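Serpin 2 (Anopheles gambiae, PDB 3PZF) inhibits the serine proteases CLIPB9, CLIPB10 and CLIPB4, thereby restraining phenoloxidase activation and melanization in the mosquito hemolymph. Local coordinates at residues A[94-99]-A[381-386]; A[234-239]-A[243-248]; A[284-289]-A[372-377]; A[337-342]-A[386-391]. All coordinates share one frame; numbering follows the deposited sequence.

Contact 1: A[94-99]-A[381-386]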
loop_
_atom_site.group_PDB
_atom_site.type_symbol
_atom_site.label_atom_id
_atom_site.label_comp_id
_atom_site.label_asym_id
_atom_site.label_seq_id
_atom_site.Cartn_x
_atom_site.Cartn_y
_atom_site.Cartn_z
ATOM N N LEU A 94 1.337 13.131 -0.026
ATOM C CA LEU A 94 1.821 12.616 -1.314
ATOM C C LEU A 94 3.202 13.169 -1.593
ATOM O O LEU A 94 4.091 12.458 -2.046
ATOM C CB LEU A 94 0.905 13.026 -2.472
ATOM C CG LEU A 94 -0.254 12.090 -2.720
ATOM C CD1 LEU A 94 -1.269 12.762 -3.633
ATOM C CD2 LEU A 94 0.272 10.752 -3.325
ATOM N N GLU A 95 3.379 14.461 -1.337
ATOM C CA GLU A 95 4.643 15.110 -1.654
ATOM C C GLU A 95 5.758 14.704 -0.678
ATOM O O GLU A 95 6.927 14.637 -1.057
ATOM C CB GLU A 95 4.441 16.636 -1.739
ATOM C CG GLU A 95 3.585 17.007 -2.965
ATOM C CD GLU A 95 3.310 18.495 -3.122
ATOM O OE1 GLU A 95 3.588 19.267 -2.181
ATOM O OE2 GLU A 95 2.793 18.871 -4.202
ATOM N N SER A 96 5.407 14.411 0.572
ATOM C CA SER A 96 6.405 13.981 1.542
ATOM C C SER A 96 6.902 12.594 1.131
ATOM O O SER A 96 8.090 12.289 1.225
ATOM C CB SER A 96 5.810 13.886 2.948
ATOM O OG SER A 96 6.739 13.321 3.879
ATOM N N ALA A 97 5.979 11.750 0.689
ATOM C CA ALA A 97 6.340 10.364 0.343
ATOM C C ALA A 97 7.133 10.285 -0.948
ATOM O O ALA A 97 8.113 9.539 -1.038
ATOM C CB ALA A 97 5.094 9.496 0.206
ATOM N N GLN A 98 6.703 11.044 -1.951
ATOM C CA GLN A 98 7.239 10.906 -3.296
ATOM C C GLN A 98 8.332 11.910 -3.553
ATOM O O GLN A 98 8.834 11.996 -4.674
ATOM C CB GLN A 98 6.173 11.159 -4.350
ATOM C CG GLN A 98 5.057 10.174 -4.409
ATOM C CD GLN A 98 4.100 10.547 -5.513
ATOM O OE1 GLN A 98 4.140 9.977 -6.595
ATOM N NE2 GLN A 98 3.269 11.542 -5.266
ATOM N N GLN A 99 8.687 12.672 -2.525
ATOM C CA GLN A 99 9.620 13.780 -2.705
ATOM C C GLN A 99 10.782 13.289 -3.550
ATOM O O GLN A 99 11.354 12.239 -3.269
ATOM C CB GLN A 99 10.130 14.290 -1.350
ATOM N N GLU A 381 7.853 8.113 8.194
ATOM C CA GLU A 381 7.978 8.277 9.635
ATOM C C GLU A 381 7.849 9.731 10.058
ATOM O O GLU A 381 7.877 10.019 11.242
ATOM C CB GLU A 381 9.304 7.728 10.118
ATOM C CG GLU A 381 9.449 6.243 9.788
ATOM C CD GLU A 381 10.572 5.632 10.558
ATOM O OE1 GLU A 381 10.275 4.846 11.478
ATOM O OE2 GLU A 381 11.734 5.982 10.266
ATOM N N THR A 382 7.738 10.639 9.094
ATOM C CA THR A 382 7.543 12.058 9.447
ATOM C C THR A 382 6.066 12.381 9.621
ATOM O O THR A 382 5.712 13.316 10.359
ATOM C CB THR A 382 8.147 13.052 8.430
ATOM O OG1 THR A 382 7.401 13.029 7.209
ATOM C CG2 THR A 382 9.621 12.768 8.164
ATOM N N LEU A 383 5.203 11.590 8.989
ATOM C CA LEU A 383 3.777 11.877 8.983
ATOM C C LEU A 383 2.872 10.719 9.359
ATOM O O LEU A 383 1.656 10.922 9.530
ATOM C CB LEU A 383 3.370 12.405 7.608
ATOM C CG LEU A 383 3.971 13.780 7.275
ATOM C CD1 LEU A 383 3.786 14.111 5.804
ATOM C CD2 LEU A 383 3.362 14.854 8.144
ATOM N N GLY A 384 3.436 9.509 9.438
ATOM C CA GLY A 384 2.677 8.336 9.829
ATOM C C GLY A 384 2.045 7.545 8.684
ATOM O O GLY A 384 1.360 6.558 8.917
ATOM N N THR A 385 2.291 7.973 7.452
ATOM C CA THR A 385 1.595 7.436 6.290
ATOM C C THR A 385 1.921 5.963 6.067
ATOM O O THR A 385 3.099 5.596 6.033
ATOM C CB THR A 385 2.027 8.221 5.040
ATOM O OG1 THR A 385 2.092 9.625 5.356
ATOM C CG2 THR A 385 1.027 7.990 3.857
ATOM N N MET A 386 0.886 5.132 5.897
ATOM C CA MET A 386 1.079 3.701 5.646
ATOM C C MET A 386 1.133 3.459 4.131
ATOM O O MET A 386 0.107 3.225 3.490
ATOM C CB MET A 386 -0.043 2.881 6.295
ATOM C CG MET A 386 0.340 1.409 6.628
ATOM S SD MET A 386 -1.075 0.454 7.215
ATOM C CE MET A 386 -0.208 -0.960 7.919
#
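Ser-96 and Leu-383 have the nearest CA atoms of segments 94-99 and 381-386, CA of Ser-96 lying 8.2 Å from CA of Leu-383. The first segment is the final part of helix 83-98, where Gln-98 N still bonds Leu-94 O at 3.0 Å; the second is the turn after strand 374-380 together with the first residue of strand 386-392. Such a separation can be bridged by side chains alone, and the two segments bury just 99 Å² together. Ser-96 supplies the helix side. Its CB lies 3.5 Å from CD1 of Leu-383, one methyl branch of the leucine reaching alongside the serine. The hydroxyl is carried opposite the backbone N (chi1 173°), which places OG 3.6 Å from Leu-383 CD1 and 3.4 Å from Thr-382 OG1. Both hydroxyls have a firmer partner in Asp-380: Ser-96 OG is hydrogen-bonded to OD2 and Thr-382 OG1 to OD1, so one carboxylate ties helix and turn together. Leu-383 also packs on Gln-92 and Leu-93, one turn earlier in the helix, while Ser-96 O receives a hydrogen bond from Lys-243 NZ. On the turn itself Gly-384 has a positive phi of 92°, and it faces Asp-380 jointly with Thr-385. That is a G1 beta bulge, closing the hairpin of strands 374-380 and 386-392 beside the C-terminal part of helix 83-98.

Contact 2: A[234-239]-A[243-248]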
loop_
_atom_site.group_PDB
_atom_site.type_symbol
_atom_site.label_atom_id
_atom_site.label_comp_id
_atom_site.label_asym_id
_atom_site.label_seq_id
_atom_site.Cartn_x
_atom_site.Cartn_y
_atom_site.Cartn_z
ATOM N N ILE A 234 8.048 -7.129 17.070
ATOM C CA ILE A 234 8.017 -6.087 16.065
ATOM C C ILE A 234 9.412 -5.524 15.864
ATOM O O ILE A 234 10.125 -5.279 16.827
ATOM C CB ILE A 234 7.034 -4.972 16.481
ATOM C CG1 ILE A 234 5.658 -5.598 16.776
ATOM C CG2 ILE A 234 6.935 -3.962 15.386
ATOM C CD1 ILE A 234 4.592 -4.605 17.230
ATOM N N LEU A 235 9.782 -5.290 14.610
ATOM C CA LEU A 235 11.129 -4.817 14.254
ATOM C C LEU A 235 11.047 -3.688 13.237
ATOM O O LEU A 235 10.227 -3.737 12.325
ATOM C CB LEU A 235 11.938 -5.985 13.640
ATOM C CG LEU A 235 13.289 -5.629 13.014
ATOM C CD1 LEU A 235 14.381 -5.409 14.098
ATOM C CD2 LEU A 235 13.770 -6.741 12.067
ATOM N N ARG A 236 11.937 -2.707 13.360
ATOM C CA ARG A 236 12.014 -1.603 12.405
ATOM C C ARG A 236 13.356 -1.617 11.688
ATOM O O ARG A 236 14.396 -1.540 12.350
ATOM C CB ARG A 236 11.871 -0.258 13.172
ATOM C CG ARG A 236 12.153 0.989 12.312
ATOM C CD ARG A 236 12.130 2.251 13.241
ATOM N NE ARG A 236 12.460 3.497 12.556
ATOM C CZ ARG A 236 13.682 3.991 12.440
ATOM N NH1 ARG A 236 14.713 3.342 12.967
ATOM N NH2 ARG A 236 13.869 5.165 11.835
ATOM N N LEU A 237 13.333 -1.696 10.350
ATOM C CA LEU A 237 14.529 -1.501 9.523
ATOM C C LEU A 237 14.347 -0.236 8.693
ATOM O O LEU A 237 13.497 -0.201 7.793
ATOM C CB LEU A 237 14.754 -2.679 8.553
ATOM C CG LEU A 237 14.923 -4.039 9.232
ATOM C CD1 LEU A 237 15.297 -5.092 8.131
ATOM C CD2 LEU A 237 15.966 -3.988 10.373
ATOM N N PRO A 238 15.126 0.800 8.997
ATOM C CA PRO A 238 15.023 2.083 8.299
ATOM C C PRO A 238 15.666 2.054 6.915
ATOM O O PRO A 238 16.629 1.324 6.711
ATOM C CB PRO A 238 15.818 3.022 9.205
ATOM C CG PRO A 238 16.820 2.114 9.885
ATOM C CD PRO A 238 16.049 0.876 10.149
ATOM N N TYR A 239 15.136 2.851 5.989
ATOM C CA TYR A 239 15.809 3.109 4.724
ATOM C C TYR A 239 16.567 4.436 4.770
ATOM O O TYR A 239 16.194 5.335 5.519
ATOM C CB TYR A 239 14.780 3.192 3.586
ATOM C CG TYR A 239 14.049 1.910 3.266
ATOM C CD1 TYR A 239 14.605 0.957 2.411
ATOM C CD2 TYR A 239 12.782 1.676 3.777
ATOM C CE1 TYR A 239 13.916 -0.207 2.093
ATOM C CE2 TYR A 239 12.082 0.517 3.452
ATOM C CZ TYR A 239 12.657 -0.417 2.620
ATOM O OH TYR A 239 11.964 -1.569 2.299
ATOM N N LYS A 243 13.362 9.209 6.155
ATOM C CA LYS A 243 11.926 9.337 5.947
ATOM C C LYS A 243 11.163 8.034 6.066
ATOM O O LYS A 243 10.103 8.002 6.698
ATOM C CB LYS A 243 11.618 9.952 4.593
ATOM C CG LYS A 243 10.137 9.969 4.311
ATOM C CD LYS A 243 9.739 11.169 3.488
ATOM C CE LYS A 243 9.945 12.459 4.248
ATOM N NZ LYS A 243 9.862 13.596 3.312
ATOM N N LEU A 244 11.678 6.974 5.444
ATOM C CA LEU A 244 10.933 5.734 5.327
ATOM C C LEU A 244 11.563 4.629 6.172
ATOM O O LEU A 244 12.785 4.597 6.368
ATOM C CB LEU A 244 10.918 5.248 3.873
ATOM C CG LEU A 244 10.265 6.213 2.876
ATOM C CD1 LEU A 244 10.367 5.594 1.504
ATOM C CD2 LEU A 244 8.816 6.464 3.255
ATOM N N ALA A 245 10.722 3.725 6.665
ATOM C CA ALA A 245 11.226 2.509 7.336
ATOM C C ALA A 245 10.288 1.350 7.078
ATOM O O ALA A 245 9.122 1.575 6.828
ATOM C CB ALA A 245 11.344 2.779 8.856
ATOM N N MET A 246 10.784 0.108 7.078
ATOM C CA MET A 246 9.898 -1.044 6.984
ATOM C C MET A 246 9.752 -1.650 8.358
ATOM O O MET A 246 10.742 -1.927 9.036
ATOM C CB MET A 246 10.407 -2.119 6.004
ATOM C CG MET A 246 9.451 -3.325 5.915
ATOM S SD MET A 246 9.879 -4.525 4.585
ATOM C CE MET A 246 9.238 -3.747 3.108
ATOM N N TYR A 247 8.511 -1.882 8.768
ATOM C CA TYR A 247 8.261 -2.583 10.024
ATOM C C TYR A 247 7.832 -4.011 9.756
ATOM O O TYR A 247 7.166 -4.278 8.751
ATOM C CB TYR A 247 7.151 -1.890 10.801
ATOM C CG TYR A 247 7.560 -0.648 11.562
ATOM C CD1 TYR A 247 7.544 0.605 10.946
ATOM C CD2 TYR A 247 7.943 -0.718 12.918
ATOM C CE1 TYR A 247 7.908 1.767 11.661
ATOM C CE2 TYR A 247 8.286 0.440 13.626
ATOM C CZ TYR A 247 8.278 1.668 12.994
ATOM O OH TYR A 247 8.615 2.802 13.754
ATOM N N PHE A 248 8.248 -4.937 10.633
ATOM C CA PHE A 248 7.890 -6.349 10.515
ATOM C C PHE A 248 7.185 -6.746 11.793
ATOM O O PHE A 248 7.693 -6.459 12.877
ATOM C CB PHE A 248 9.156 -7.222 10.358
ATOM C CG PHE A 248 9.986 -6.867 9.147
ATOM C CD1 PHE A 248 9.846 -7.577 7.964
ATOM C CD2 PHE A 248 10.854 -5.776 9.175
ATOM C CE1 PHE A 248 10.580 -7.227 6.842
ATOM C CE2 PHE A 248 11.594 -5.428 8.045
ATOM C CZ PHE A 248 11.466 -6.168 6.882
HETATM O O HOH W 1 14.336 7.066 4.322
#
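Two torsions bring Arg-236 and Tyr-247 together: the tyrosine CG turns beside its own N (chi1 -79°), which swings the ring against Arg-236 CB, and the arginine CG stands opposite its backbone N (chi1 171°), the extended chain carrying CG and CD on along the ring toward Tyr-247 OH. Arg-236 CB lies over one face of the Tyr-247 ring, 4.1 Å from the centroid, a CH-pi contact. Farther along, Arg-236 CD comes within 3.6 Å of Tyr-247 OH, which lies at the guanidinium edge. The charge itself is met by Glu-381, through a salt bridge to NH2. On the other face Phe-248 CE2 touches Leu-237 CD1 at 3.7 Å, the two side chains crossing at about a right angle. Met-246 bends at its last torsion and sets CE 3.6 Å from Tyr-239 OH; that hydroxyl is hydrogen-bonded to Ser-346 of the hinge region, and the Tyr-239 ring stacks on Trp-189. The strands run antiparallel at 154°. Leu-235/Phe-248 and Leu-237/Met-246 are hydrogen-bonded pairs, the shortest bond being Met-246 N to Leu-237 O at 2.8 Å, and Arg-236/Tyr-247 and Pro-238/Ala-245 are non-hydrogen-bonded pairs. Tyr-239 N adds a bond to Leu-244 O, and a water donates to Tyr-239 O at 2.8 Å while accepting from Leu-244 N at 2.9 Å. The whole is a two-stranded antiparallel beta hairpin, part of sheet B in the serpin fold.

Contact 3: A[284-289]-A[372-377]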
loop_
_atom_site.group_PDB
_atom_site.type_symbol
_atom_site.label_atom_id
_atom_site.label_comp_id
_atom_site.label_asym_id
_atom_site.label_seq_id
_atom_site.Cartn_x
_atom_site.Cartn_y
_atom_site.Cartn_z
ATOM N N THR A 284 17.021 -12.269 11.247
ATOM C CA THR A 284 16.990 -13.181 10.094
ATOM C C THR A 284 15.670 -12.968 9.355
ATOM O O THR A 284 14.600 -13.078 9.974
ATOM C CB THR A 284 17.048 -14.670 10.547
ATOM O OG1 THR A 284 18.253 -14.906 11.272
ATOM C CG2 THR A 284 17.023 -15.626 9.310
ATOM N N LEU A 285 15.750 -12.671 8.052
ATOM C CA LEU A 285 14.573 -12.405 7.218
ATOM C C LEU A 285 14.705 -13.183 5.929
ATOM O O LEU A 285 15.816 -13.298 5.383
ATOM C CB LEU A 285 14.466 -10.942 6.835
ATOM C CG LEU A 285 14.066 -9.988 7.977
ATOM C CD1 LEU A 285 14.201 -8.580 7.441
ATOM C CD2 LEU A 285 12.627 -10.261 8.382
ATOM N N PRO A 286 13.580 -13.706 5.437
ATOM C CA PRO A 286 13.633 -14.350 4.123
ATOM C C PRO A 286 13.569 -13.280 3.052
ATOM O O PRO A 286 12.828 -12.302 3.219
ATOM C CB PRO A 286 12.364 -15.206 4.096
ATOM C CG PRO A 286 11.391 -14.466 4.994
ATOM C CD PRO A 286 12.254 -13.825 6.075
ATOM N N LYS A 287 14.330 -13.434 1.987
ATOM C CA LYS A 287 14.241 -12.506 0.873
ATOM C C LYS A 287 12.959 -12.808 0.092
ATOM O O LYS A 287 12.498 -13.957 0.052
ATOM C CB LYS A 287 15.489 -12.624 -0.008
ATOM C CG LYS A 287 16.755 -12.133 0.724
ATOM C CD LYS A 287 17.990 -12.115 -0.150
ATOM C CE LYS A 287 18.626 -13.506 -0.240
ATOM N NZ LYS A 287 19.875 -13.522 -1.073
ATOM N N PHE A 288 12.368 -11.774 -0.505
ATOM C CA PHE A 288 11.187 -11.994 -1.338
ATOM C C PHE A 288 11.056 -10.941 -2.404
ATOM O O PHE A 288 11.515 -9.799 -2.251
ATOM C CB PHE A 288 9.898 -12.099 -0.502
ATOM C CG PHE A 288 9.648 -10.916 0.434
ATOM C CD1 PHE A 288 9.941 -11.002 1.807
ATOM C CD2 PHE A 288 9.100 -9.735 -0.057
ATOM C CE1 PHE A 288 9.674 -9.914 2.684
ATOM C CE2 PHE A 288 8.853 -8.643 0.801
ATOM C CZ PHE A 288 9.149 -8.733 2.178
ATOM N N LYS A 289 10.447 -11.356 -3.511
ATOM C CA LYS A 289 10.116 -10.469 -4.604
ATOM C C LYS A 289 8.795 -10.931 -5.205
ATOM O O LYS A 289 8.691 -12.050 -5.715
ATOM C CB LYS A 289 11.214 -10.536 -5.666
ATOM C CG LYS A 289 10.907 -9.727 -6.930
ATOM C CD LYS A 289 12.053 -9.777 -7.903
ATOM C CE LYS A 289 11.836 -8.788 -9.052
ATOM N NZ LYS A 289 12.987 -8.774 -10.009
ATOM N N ARG A 372 8.658 -17.954 9.695
ATOM C CA ARG A 372 7.242 -18.283 9.582
ATOM C C ARG A 372 6.507 -17.012 9.123
ATOM O O ARG A 372 7.125 -15.978 9.014
ATOM C CB ARG A 372 6.682 -18.796 10.899
ATOM C CG ARG A 372 6.849 -17.857 12.025
ATOM C CD ARG A 372 6.505 -18.518 13.361
ATOM N NE ARG A 372 6.798 -17.528 14.381
ATOM C CZ ARG A 372 7.958 -17.443 15.015
ATOM N NH1 ARG A 372 8.906 -18.358 14.802
ATOM N NH2 ARG A 372 8.159 -16.467 15.882
ATOM N N PRO A 373 5.210 -17.111 8.816
ATOM C CA PRO A 373 4.556 -15.956 8.165
ATOM C C PRO A 373 4.553 -14.691 9.038
ATOM O O PRO A 373 4.550 -14.762 10.270
ATOM C CB PRO A 373 3.117 -16.447 7.938
ATOM C CG PRO A 373 3.289 -17.932 7.669
ATOM C CD PRO A 373 4.382 -18.326 8.728
ATOM N N PHE A 374 4.595 -13.540 8.382
ATOM C CA PHE A 374 4.651 -12.275 9.118
ATOM C C PHE A 374 4.026 -11.178 8.310
ATOM O O PHE A 374 3.763 -11.350 7.118
ATOM C CB PHE A 374 6.113 -11.931 9.452
ATOM C CG PHE A 374 7.030 -11.841 8.245
ATOM C CD1 PHE A 374 7.769 -12.961 7.827
ATOM C CD2 PHE A 374 7.195 -10.644 7.565
ATOM C CE1 PHE A 374 8.632 -12.879 6.767
ATOM C CE2 PHE A 374 8.064 -10.547 6.485
ATOM C CZ PHE A 374 8.781 -11.693 6.070
ATOM N N ILE A 375 3.770 -10.054 8.992
ATOM C CA ILE A 375 3.181 -8.852 8.392
ATOM C C ILE A 375 4.292 -7.841 8.249
ATOM O O ILE A 375 5.199 -7.816 9.070
ATOM C CB ILE A 375 2.106 -8.309 9.353
ATOM C CG1 ILE A 375 1.004 -9.376 9.498
ATOM C CG2 ILE A 375 1.557 -6.897 8.877
ATOM C CD1 ILE A 375 0.183 -9.293 10.813
ATOM N N PHE A 376 4.257 -7.020 7.203
ATOM C CA PHE A 376 5.191 -5.916 7.099
ATOM C C PHE A 376 4.458 -4.678 6.583
ATOM O O PHE A 376 3.359 -4.785 6.005
ATOM C CB PHE A 376 6.356 -6.262 6.174
ATOM C CG PHE A 376 5.946 -6.508 4.743
ATOM C CD1 PHE A 376 5.643 -7.804 4.289
ATOM C CD2 PHE A 376 5.887 -5.454 3.831
ATOM C CE1 PHE A 376 5.242 -8.022 2.964
ATOM C CE2 PHE A 376 5.495 -5.676 2.498
ATOM C CZ PHE A 376 5.177 -6.964 2.071
ATOM N N PHE A 377 5.040 -3.510 6.828
ATOM C CA PHE A 377 4.530 -2.271 6.246
ATOM C C PHE A 377 5.657 -1.254 6.109
ATOM O O PHE A 377 6.680 -1.353 6.790
ATOM C CB PHE A 377 3.295 -1.702 6.999
ATOM C CG PHE A 377 3.533 -1.309 8.434
ATOM C CD1 PHE A 377 3.373 -2.227 9.462
ATOM C CD2 PHE A 377 3.835 0.016 8.768
ATOM C CE1 PHE A 377 3.549 -1.835 10.801
ATOM C CE2 PHE A 377 4.024 0.393 10.116
ATOM C CZ PHE A 377 3.872 -0.543 11.110
#
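Pro-286 and Phe-288 stand on strand 277-295 like two knuckles, and the rim of the Phe-374 ring fits into the notch between them. The proline CG meets that rim in the ring plane, 3.6 Å from Phe-374 CE1, and its CD lies just behind at 3.8 Å from the same atom; the two side chains arrive from opposite directions. At the next carbon of the rim, Phe-374 CZ is 3.9 Å from Phe-288 CE1, again at the edge of Phe-374, while the approach to the Phe-288 ring is oblique. Phe-288 is in turn a bump for the next hollow. Its CZ sits over a face of Phe-376, displaced toward the rim, with Phe-376 CE1 4.0 Å away. The planes of these rings are 29° apart and the centroids 5.3 Å, so the pair is slid apart and barely overlaps.

All three phenylalanines hold CG between the backbone N and the carbonyl carbon, chi1 being 54° for Phe-288 and 57° for Phe-374, which projects the rings into the gap between backbones whose nearest CA atoms, those of Pro-286 and Arg-372, are 9.3 Å apart. Ile-392 touches all three rings, and Phe-248 packs on Phe-374. The charged neighbours are engaged away from the interface, Lys-287 with Glu-343 and Arg-372 with Pro-251 O. Carbon alone makes the contact: it rests on dispersion and exclusion of water, and its specificity comes from shape, not from directed bonds.

Contact 4: A[337-342]-A[386-391]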
loop_
_atom_site.group_PDB
_atom_site.type_symbol
_atom_site.label_atom_id
_atom_site.label_comp_id
_atom_site.label_asym_id
_atom_site.label_seq_id
_atom_site.Cartn_x
_atom_site.Cartn_y
_atom_site.Cartn_z
ATOM N N ALA A 337 0.766 -3.449 -6.835
ATOM C CA ALA A 337 1.994 -3.042 -6.143
ATOM C C ALA A 337 3.007 -4.169 -6.231
ATOM O O ALA A 337 2.626 -5.325 -6.112
ATOM C CB ALA A 337 1.700 -2.756 -4.679
ATOM N N GLY A 338 4.280 -3.837 -6.413
ATOM C CA GLY A 338 5.334 -4.851 -6.309
ATOM C C GLY A 338 6.217 -4.531 -5.114
ATOM O O GLY A 338 6.332 -3.386 -4.711
ATOM N N ILE A 339 6.858 -5.529 -4.536
ATOM C CA ILE A 339 7.753 -5.273 -3.395
ATOM C C ILE A 339 8.862 -6.303 -3.492
ATOM O O ILE A 339 8.626 -7.438 -3.887
ATOM C CB ILE A 339 7.030 -5.404 -2.054
ATOM C CG1 ILE A 339 7.928 -4.954 -0.869
ATOM C CG2 ILE A 339 6.490 -6.833 -1.870
ATOM C CD1 ILE A 339 8.286 -3.427 -0.857
ATOM N N THR A 340 10.070 -5.867 -3.152
ATOM C CA THR A 340 11.250 -6.726 -3.089
ATOM C C THR A 340 12.001 -6.361 -1.830
ATOM O O THR A 340 12.083 -5.183 -1.480
ATOM C CB THR A 340 12.162 -6.445 -4.273
ATOM O OG1 THR A 340 11.434 -6.659 -5.497
ATOM C CG2 THR A 340 13.419 -7.363 -4.229
ATOM N N ILE A 341 12.508 -7.344 -1.094
ATOM C CA ILE A 341 13.571 -7.034 -0.144
ATOM C C ILE A 341 14.739 -7.992 -0.392
ATOM O O ILE A 341 14.551 -9.199 -0.638
ATOM C CB ILE A 341 13.154 -7.061 1.388
ATOM C CG1 ILE A 341 12.819 -8.484 1.863
ATOM C CG2 ILE A 341 11.992 -6.053 1.660
ATOM C CD1 ILE A 341 12.560 -8.597 3.376
ATOM N N ASN A 342 15.944 -7.431 -0.351
ATOM C CA ASN A 342 17.164 -8.222 -0.298
ATOM C C ASN A 342 18.186 -7.610 0.678
ATOM O O ASN A 342 17.824 -6.785 1.518
ATOM C CB ASN A 342 17.751 -8.404 -1.706
ATOM C CG ASN A 342 18.271 -7.118 -2.303
ATOM O OD1 ASN A 342 18.291 -6.082 -1.661
ATOM N ND2 ASN A 342 18.744 -7.198 -3.546
ATOM N N MET A 386 0.886 5.132 5.897
ATOM C CA MET A 386 1.079 3.701 5.646
ATOM C C MET A 386 1.133 3.459 4.131
ATOM O O MET A 386 0.107 3.225 3.490
ATOM C CB MET A 386 -0.043 2.881 6.295
ATOM C CG MET A 386 0.340 1.409 6.628
ATOM S SD MET A 386 -1.075 0.454 7.215
ATOM C CE MET A 386 -0.208 -0.960 7.919
ATOM N N LEU A 387 2.336 3.569 3.567
ATOM C CA LEU A 387 2.521 3.575 2.125
ATOM C C LEU A 387 2.436 2.177 1.507
ATOM O O LEU A 387 1.922 2.016 0.399
ATOM C CB LEU A 387 3.860 4.226 1.786
ATOM C CG LEU A 387 3.900 5.715 2.177
ATOM C CD1 LEU A 387 5.349 6.183 2.155
ATOM C CD2 LEU A 387 3.029 6.480 1.158
ATOM N N PHE A 388 2.974 1.180 2.212
ATOM C CA PHE A 388 2.842 -0.244 1.805
ATOM C C PHE A 388 2.377 -1.041 3.001
ATOM O O PHE A 388 2.771 -0.721 4.133
ATOM C CB PHE A 388 4.185 -0.854 1.380
ATOM C CG PHE A 388 4.667 -0.413 0.025
ATOM C CD1 PHE A 388 4.575 -1.274 -1.078
ATOM C CD2 PHE A 388 5.268 0.835 -0.141
ATOM C CE1 PHE A 388 5.053 -0.883 -2.312
ATOM C CE2 PHE A 388 5.744 1.229 -1.392
ATOM C CZ PHE A 388 5.626 0.369 -2.479
ATOM N N ALA A 389 1.578 -2.075 2.771
ATOM C CA ALA A 389 1.253 -3.052 3.828
ATOM C C ALA A 389 1.190 -4.413 3.168
ATOM O O ALA A 389 0.741 -4.533 2.028
ATOM C CB ALA A 389 -0.079 -2.745 4.468
ATOM N N GLY A 390 1.622 -5.464 3.854
ATOM C CA GLY A 390 1.565 -6.766 3.189
ATOM C C GLY A 390 1.808 -7.871 4.178
ATOM O O GLY A 390 2.046 -7.627 5.384
ATOM N N LYS A 391 1.755 -9.105 3.681
ATOM C CA LYS A 391 2.147 -10.219 4.518
ATOM C C LYS A 391 2.856 -11.234 3.665
ATOM O O LYS A 391 2.688 -11.282 2.452
ATOM C CB LYS A 391 0.931 -10.842 5.194
ATOM C CG LYS A 391 -0.095 -11.355 4.206
ATOM C CD LYS A 391 -1.114 -12.236 4.887
ATOM C CE LYS A 391 -2.072 -12.815 3.834
ATOM N NZ LYS A 391 -2.978 -13.842 4.384
#
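A phenylalanine placed at a beta bulge, Phe-388, supplies the whole of the 386-391 side of this contact and directs its ring at a main-chain carbonyl: CE1 lies 3.7 Å from Gly-338 O. The oxygen approaches the ring obliquely. The bulge is of the classic type, Leu-387 and Phe-388 both facing Ile-378, with Leu-387 at a helix-like psi of -38° inside strand 386-392. Phe-388 then holds CG beside its backbone N (chi1 -75°), and the ring reaches across toward strand 332-341. Its second partner is Ile-339, whose CD1 comes to 4.3 Å from Phe-388 CD1, a looser apolar touch that also meets the ring at a slant. Of the 119 Å² buried between the segments, Phe-388 accounts for about half. Gly-338 has no side chain, and the ring meets it through its carbonyl O. Around the pair, Val-42 of strand 41-43 touches both Ile-339 and Phe-388, as does Ile-378 of strand 374-380. Ile-183 and Phe-185 of strand 177-188 cover Phe-388 from sheet A, while Ile-339 is flanked by Phe-288 and Phe-290 of strand 277-295.

Overall arrangement
Contacts 2, 3 and 4 lie 10 to 12 Å apart, centre to centre, in the layered beta core of the serpin, while contact 1 is 14 to 23 Å from them, at the surface end of helix 83-98. Strand 374-380 pairs with both 244-251 and 386-392, linking contacts 2, 3 and 4; strand 277-295 pairs with 332-341, joining contact 3 to contact 4. Along the chain, contacts 2 and 3 nest inside the loop closed by contact 1, whereas contact 4 crosses contacts 1 and 3. The C-terminal strands thus knit distant parts together. Strand 332-341 leads directly into the hinge region, 344-348, required for peptidase binding.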